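Local atomic coordinates of cobalamin biosynthesis protein CobN (Mycobacterium tuberculosis, PDB entry 7C6O), a protein that is the large, catalytic subunit of cobaltochelatase, which probably inserts cobalt into the corrin ring during aerobic cobalamin biosynthesis. Residues W176-R181 / L223-A228; A192-R197 / M247-L252. All blocks are in the same frame, centred on the assembly; numbering follows the deposited sequence.

Interaction 1: residues W176-R181 / L223-A228; sequences WGVLER and LPLYCA
The Tyr-226 ring lies flat over the backbone of Gly-177 in the short strand 176-178, which pairs antiparallel with strand 221-227 at one border of the mixed sheet of an alpha/beta fold. Gly-177 N sits 3.3 Å above the plane of the Tyr-226 ring, over its centre, and Gly-177 CA makes a CH-pi contact with the same face, 3.8 Å from the ring centroid. The ring is folded back across the neighbouring strand because Tyr-226 CG stands between its own backbone N and carbonyl carbon (chi1 64°). Gly-177 and Tyr-226 also form the hydrogen-bonded pair here: Tyr-226 N gives to Gly-177 O at 3.0 Å, and Gly-177 N gives to Tyr-226 O. Beyond it, Leu-179 N reaches Pro-224 O from above the carbonyl plane, 39° out of it. The other face of the sheet carries Val-178 and Leu-225, side by side and pointing the same way, with Val-178 CG2 3.6 Å from Leu-225 CD2. Leu-225 CD2 also lies at the edge of the Trp-176 indole, near its plane, while helix 235-241 packs against both Trp-176 and Leu-225. Pro-224 CG touches Leu-179 CB and Arg-181 CD; the guanidinium of Arg-181 continues to salt bridges with Glu-209 and Glu-216. At the phenol end, a water lying in the ring plane joins Tyr-226 OH, at 3.2 Å, to Val-178 O.

Interaction 2: residues A192-R197 / M247-L252; sequences AVLYYR and MVVTVL
Leu-194 N donates a hydrogen bond to Val-248 O in the parallel pairing of strands 190-196 and 246-249, inner neighbours in a mixed sheet with helices packed on it, an alpha/beta arrangement. Among the hydrogen bonds, Val-248 is gripped at both ends, its N giving to Ala-192 O at 2.8 Å and Val-248 O receiving Leu-194 N at 2.9 Å. Where strand 246-249 gives way to a loop, Leu-194 O takes two donors from one residue. Thr-250 N approaches nearly along the C=O axis, whereas Thr-250 OG1, 2.8 Å from Leu-194 O, donates in the carbonyl plane, onto a lone pair of Leu-194 O. The hydroxyl can bend back to this oxygen because OG1 stands between the Thr-250 backbone N and carbonyl carbon (chi1 66°). A water then bridges Thr-250 OG1 to Tyr-196 N, tying the loop to the N-cap residue of helix 197-202.

Apolar packing is concentrated on the face carrying Ala-192, Leu-194, Met-247 and Val-249. Met-247 is bent at its last torsion (chi3 59°), bringing CE to 3.7 Å from Leu-194 CD2, and Leu-194 CB meets Val-249 CG1. On the opposite face, Val-193 and Val-248 lie under helix 206-217.

An aromatic contact closes the end of the pairing. Val-251 CG1 stands over the centre of one face of the Tyr-196 ring, 3.5 Å from its centroid in a CH-pi contact. The ring's hydroxyl accepts an almost straight hydrogen bond from the loop, Leu-252 N to Tyr-196 OH, at 2.9 Å and 171°.

How the interactions relate
Interactions 1 and 2 are adjoining parts of one mixed sheet, their centres about 9 Å apart. Across it the strands run 176-178, 221-227, 190-196 and 246-249, so interaction 1 includes a border strand and interaction 2 lies further inside. Strands 221-227 and 190-196 join them directly: Leu-225 N lies 2.7 Å from Val-193 O, a probable hydrogen bond. Along the chain the segments alternate, 176-181, 192-197, 223-228 and 247-252; helices 197-202 and 206-217 connect strand 190-196 to 221-227, and helix 235-241 connects 221-227 to 246-249. These beta-alpha-beta connections between parallel strands interlock the two contacts within the CobN/magnesium chelatase family region.

Interaction 1: residues W176-R181 / L223-A228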
loop_
_atom_site.group_PDB
_atom_site.type_symbol
_atom_site.label_atom_id
_atom_site.label_comp_id
_atom_site.label_asym_id
_atom_site.label_seq_id
_atom_site.Cartn_x
_atom_site.Cartn_y
_atom_site.Cartn_z
ATOM N N TRP A 176 30.611 15.347 10.828
ATOM C CA TRP A 176 29.956 15.641 9.562
ATOM C C TRP A 176 30.848 16.595 8.780
ATOM O O TRP A 176 31.689 17.290 9.351
ATOM C CB TRP A 176 28.567 16.254 9.774
ATOM C CG TRP A 176 28.617 17.668 10.269
ATOM C CD1 TRP A 176 28.692 18.081 11.567
ATOM C CD2 TRP A 176 28.600 18.855 9.468
ATOM N NE1 TRP A 176 28.722 19.455 11.625
ATOM C CE2 TRP A 176 28.668 19.954 10.350
ATOM C CE3 TRP A 176 28.535 19.097 8.093
ATOM C CZ2 TRP A 176 28.671 21.272 9.899
ATOM C CZ3 TRP A 176 28.539 20.408 7.647
ATOM C CH2 TRP A 176 28.606 21.478 8.548
ATOM N N GLY A 177 30.657 16.628 7.468
ATOM C CA GLY A 177 31.452 17.531 6.656
ATOM C C GLY A 177 31.026 17.485 5.207
ATOM O O GLY A 177 30.074 16.792 4.832
ATOM N N VAL A 178 31.761 18.239 4.393
ATOM C CA VAL A 178 31.481 18.392 2.972
ATOM C C VAL A 178 32.468 17.554 2.176
ATOM O O VAL A 178 33.649 17.454 2.533
ATOM C CB VAL A 178 31.560 19.874 2.553
ATOM C CG1 VAL A 178 30.975 20.071 1.160
ATOM C CG2 VAL A 178 30.855 20.757 3.570
ATOM N N LEU A 179 31.984 16.938 1.099
ATOM C CA LEU A 179 32.862 16.342 0.099
ATOM C C LEU A 179 33.322 17.456 -0.832
ATOM O O LEU A 179 32.527 17.987 -1.615
ATOM C CB LEU A 179 32.142 15.237 -0.669
ATOM C CG LEU A 179 32.966 14.525 -1.743
ATOM C CD1 LEU A 179 34.144 13.785 -1.124
ATOM C CD2 LEU A 179 32.097 13.575 -2.552
ATOM N N GLU A 180 34.597 17.826 -0.741
ATOM C CA GLU A 180 35.088 18.970 -1.496
ATOM C C GLU A 180 35.187 18.629 -2.978
ATOM O O GLU A 180 35.797 17.626 -3.361
ATOM C CB GLU A 180 36.442 19.427 -0.956
ATOM C CG GLU A 180 36.388 19.968 0.470
ATOM C CD GLU A 180 35.518 21.209 0.605
ATOM O OE1 GLU A 180 35.317 21.920 -0.403
ATOM O OE2 GLU A 180 35.033 21.476 1.725
ATOM N N ARG A 181 34.572 19.465 -3.807
ATOM C CA ARG A 181 34.549 19.309 -5.251
ATOM C C ARG A 181 34.696 20.684 -5.882
ATOM O O ARG A 181 34.348 21.692 -5.257
ATOM C CB ARG A 181 33.240 18.664 -5.735
ATOM C CG ARG A 181 32.913 17.327 -5.097
ATOM C CD ARG A 181 31.532 16.836 -5.517
ATOM N NE ARG A 181 31.473 16.486 -6.934
ATOM C CZ ARG A 181 30.925 17.247 -7.876
ATOM N NH1 ARG A 181 30.374 18.412 -7.562
ATOM N NH2 ARG A 181 30.922 16.838 -9.137
ATOM N N LEU A 223 25.496 19.624 -3.159
ATOM C CA LEU A 223 26.060 19.872 -1.833
ATOM C C LEU A 223 26.199 18.528 -1.130
ATOM O O LEU A 223 25.332 18.134 -0.336
ATOM C CB LEU A 223 25.188 20.845 -1.034
ATOM C CG LEU A 223 25.583 21.155 0.413
ATOM C CD1 LEU A 223 27.000 21.702 0.497
ATOM C CD2 LEU A 223 24.593 22.123 1.040
ATOM N N PRO A 224 27.269 17.784 -1.415
ATOM C CA PRO A 224 27.449 16.468 -0.783
ATOM C C PRO A 224 27.918 16.611 0.658
ATOM O O PRO A 224 28.929 17.261 0.937
ATOM C CB PRO A 224 28.517 15.798 -1.655
ATOM C CG PRO A 224 29.288 16.938 -2.233
ATOM C CD PRO A 224 28.305 18.060 -2.427
ATOM N N LEU A 225 27.176 15.995 1.576
ATOM C CA LEU A 225 27.466 16.067 3.001
ATOM C C LEU A 225 27.447 14.664 3.587
ATOM O O LEU A 225 26.503 13.904 3.348
ATOM C CB LEU A 225 26.445 16.954 3.728
ATOM C CG LEU A 225 26.370 18.418 3.294
ATOM C CD1 LEU A 225 25.150 19.100 3.900
ATOM C CD2 LEU A 225 27.642 19.149 3.690
ATOM N N TYR A 226 28.483 14.320 4.348
ATOM C CA TYR A 226 28.509 13.059 5.074
ATOM C C TYR A 226 28.173 13.299 6.540
ATOM O O TYR A 226 28.403 14.384 7.079
ATOM C CB TYR A 226 29.869 12.365 4.948
ATOM C CG TYR A 226 31.031 13.120 5.556
ATOM C CD1 TYR A 226 31.794 13.991 4.791
ATOM C CD2 TYR A 226 31.374 12.950 6.893
ATOM C CE1 TYR A 226 32.861 14.678 5.342
ATOM C CE2 TYR A 226 32.437 13.638 7.454
ATOM C CZ TYR A 226 33.177 14.498 6.672
ATOM O OH TYR A 226 34.238 15.183 7.221
ATOM N N CYS A 227 27.616 12.274 7.179
ATOM C CA CYS A 227 27.248 12.366 8.584
ATOM C C CYS A 227 27.038 10.963 9.128
ATOM O O CYS A 227 26.856 10.004 8.373
ATOM C CB CYS A 227 25.984 13.209 8.786
ATOM S SG CYS A 227 24.479 12.441 8.158
ATOM N N ALA A 228 27.063 10.856 10.456
ATOM C CA ALA A 228 26.826 9.562 11.084
ATOM C C ALA A 228 25.344 9.207 11.108
ATOM O O ALA A 228 24.992 8.030 10.968
ATOM C CB ALA A 228 27.395 9.549 12.504
HETATM O O HOH W 1 35.588 17.164 5.173
#

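Interaction 2: residues A192-R197 / M247-L252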
loop_
_atom_site.group_PDB
_atom_site.type_symbol
_atom_site.label_atom_id
_atom_site.label_comp_id
_atom_site.label_asym_id
_atom_site.label_seq_id
_atom_site.Cartn_x
_atom_site.Cartn_y
_atom_site.Cartn_z
ATOM N N ALA A 192 21.298 19.017 -1.797
ATOM C CA ALA A 192 22.163 18.331 -0.851
ATOM C C ALA A 192 22.132 16.828 -1.104
ATOM O O ALA A 192 21.096 16.269 -1.472
ATOM C CB ALA A 192 21.732 18.634 0.584
ATOM N N VAL A 193 23.280 16.179 -0.928
ATOM C CA VAL A 193 23.396 14.725 -1.014
ATOM C C VAL A 193 23.959 14.231 0.312
ATOM O O VAL A 193 25.123 14.498 0.639
ATOM C CB VAL A 193 24.277 14.281 -2.189
ATOM C CG1 VAL A 193 24.343 12.758 -2.258
ATOM C CG2 VAL A 193 23.739 14.850 -3.492
ATOM N N LEU A 194 23.142 13.505 1.074
ATOM C CA LEU A 194 23.506 13.047 2.411
ATOM C C LEU A 194 23.927 11.584 2.353
ATOM O O LEU A 194 23.142 10.723 1.938
ATOM C CB LEU A 194 22.343 13.226 3.386
ATOM C CG LEU A 194 22.196 14.564 4.118
ATOM C CD1 LEU A 194 23.308 14.748 5.143
ATOM C CD2 LEU A 194 22.164 15.732 3.140
ATOM N N TYR A 195 25.160 11.302 2.774
ATOM C CA TYR A 195 25.671 9.939 2.789
ATOM C C TYR A 195 26.388 9.676 4.107
ATOM O O TYR A 195 26.616 10.582 4.912
ATOM C CB TYR A 195 26.594 9.668 1.590
ATOM C CG TYR A 195 27.876 10.473 1.557
ATOM C CD1 TYR A 195 27.871 11.810 1.181
ATOM C CD2 TYR A 195 29.096 9.885 1.873
ATOM C CE1 TYR A 195 29.043 12.546 1.138
ATOM C CE2 TYR A 195 30.274 10.612 1.832
ATOM C CZ TYR A 195 30.243 11.942 1.463
ATOM O OH TYR A 195 31.411 12.673 1.419
ATOM N N TYR A 196 26.740 8.412 4.325
ATOM C CA TYR A 196 27.260 7.982 5.614
ATOM C C TYR A 196 28.732 8.339 5.781
ATOM O O TYR A 196 29.529 8.236 4.843
ATOM C CB TYR A 196 27.060 6.477 5.791
ATOM C CG TYR A 196 25.717 6.131 6.390
ATOM C CD1 TYR A 196 25.273 6.758 7.548
ATOM C CD2 TYR A 196 24.886 5.192 5.791
ATOM C CE1 TYR A 196 24.043 6.452 8.102
ATOM C CE2 TYR A 196 23.652 4.882 6.336
ATOM C CZ TYR A 196 23.238 5.514 7.490
ATOM O OH TYR A 196 22.012 5.211 8.039
ATOM N N ARG A 197 29.080 8.755 7.003
ATOM C CA ARG A 197 30.457 9.102 7.343
ATOM C C ARG A 197 31.400 7.925 7.132
ATOM O O ARG A 197 32.552 8.118 6.724
ATOM C CB ARG A 197 30.505 9.586 8.793
ATOM C CG ARG A 197 31.869 10.002 9.319
ATOM C CD ARG A 197 31.726 10.523 10.744
ATOM N NE ARG A 197 32.982 11.009 11.301
ATOM C CZ ARG A 197 33.833 10.252 11.984
ATOM N NH1 ARG A 197 33.561 8.971 12.189
ATOM N NH2 ARG A 197 34.955 10.776 12.462
ATOM N N MET A 247 16.919 17.756 -0.691
ATOM C CA MET A 247 17.876 16.792 -0.160
ATOM C C MET A 247 17.642 15.429 -0.789
ATOM O O MET A 247 16.513 14.927 -0.779
ATOM C CB MET A 247 17.753 16.647 1.358
ATOM C CG MET A 247 18.096 17.866 2.176
ATOM S SD MET A 247 17.669 17.565 3.905
ATOM C CE MET A 247 18.684 16.128 4.243
ATOM N N VAL A 248 18.705 14.826 -1.312
ATOM C CA VAL A 248 18.724 13.401 -1.629
ATOM C C VAL A 248 19.477 12.699 -0.507
ATOM O O VAL A 248 20.649 12.998 -0.255
ATOM C CB VAL A 248 19.380 13.125 -2.990
ATOM C CG1 VAL A 248 19.380 11.632 -3.268
ATOM C CG2 VAL A 248 18.655 13.873 -4.098
ATOM N N VAL A 249 18.812 11.770 0.174
ATOM C CA VAL A 249 19.391 11.092 1.325
ATOM C C VAL A 249 19.641 9.634 0.967
ATOM O O VAL A 249 18.850 9.009 0.251
ATOM C CB VAL A 249 18.498 11.216 2.577
ATOM C CG1 VAL A 249 18.326 12.678 2.949
ATOM C CG2 VAL A 249 17.146 10.553 2.355
ATOM N N THR A 250 20.764 9.105 1.450
ATOM C CA THR A 250 21.101 7.694 1.294
ATOM C C THR A 250 21.282 7.020 2.647
ATOM O O THR A 250 21.884 5.943 2.728
ATOM C CB THR A 250 22.360 7.527 0.438
ATOM O OG1 THR A 250 23.489 8.076 1.127
ATOM C CG2 THR A 250 22.198 8.244 -0.894
ATOM N N VAL A 251 20.771 7.634 3.709
ATOM C CA VAL A 251 20.903 7.113 5.059
ATOM C C VAL A 251 19.540 6.619 5.539
ATOM O O VAL A 251 18.508 6.861 4.915
ATOM C CB VAL A 251 21.485 8.167 6.022
ATOM C CG1 VAL A 251 22.857 8.616 5.539
ATOM C CG2 VAL A 251 20.539 9.357 6.131
ATOM N N LEU A 252 19.547 5.921 6.674
ATOM C CA LEU A 252 18.333 5.364 7.252
ATOM C C LEU A 252 17.405 6.473 7.748
ATOM O O LEU A 252 17.776 7.646 7.837
ATOM C CB LEU A 252 18.677 4.414 8.401
ATOM C CG LEU A 252 18.871 2.924 8.101
ATOM C CD1 LEU A 252 19.451 2.687 6.719
ATOM C CD2 LEU A 252 19.764 2.301 9.165
HETATM O O HOH W 2 25.475 6.501 2.275
#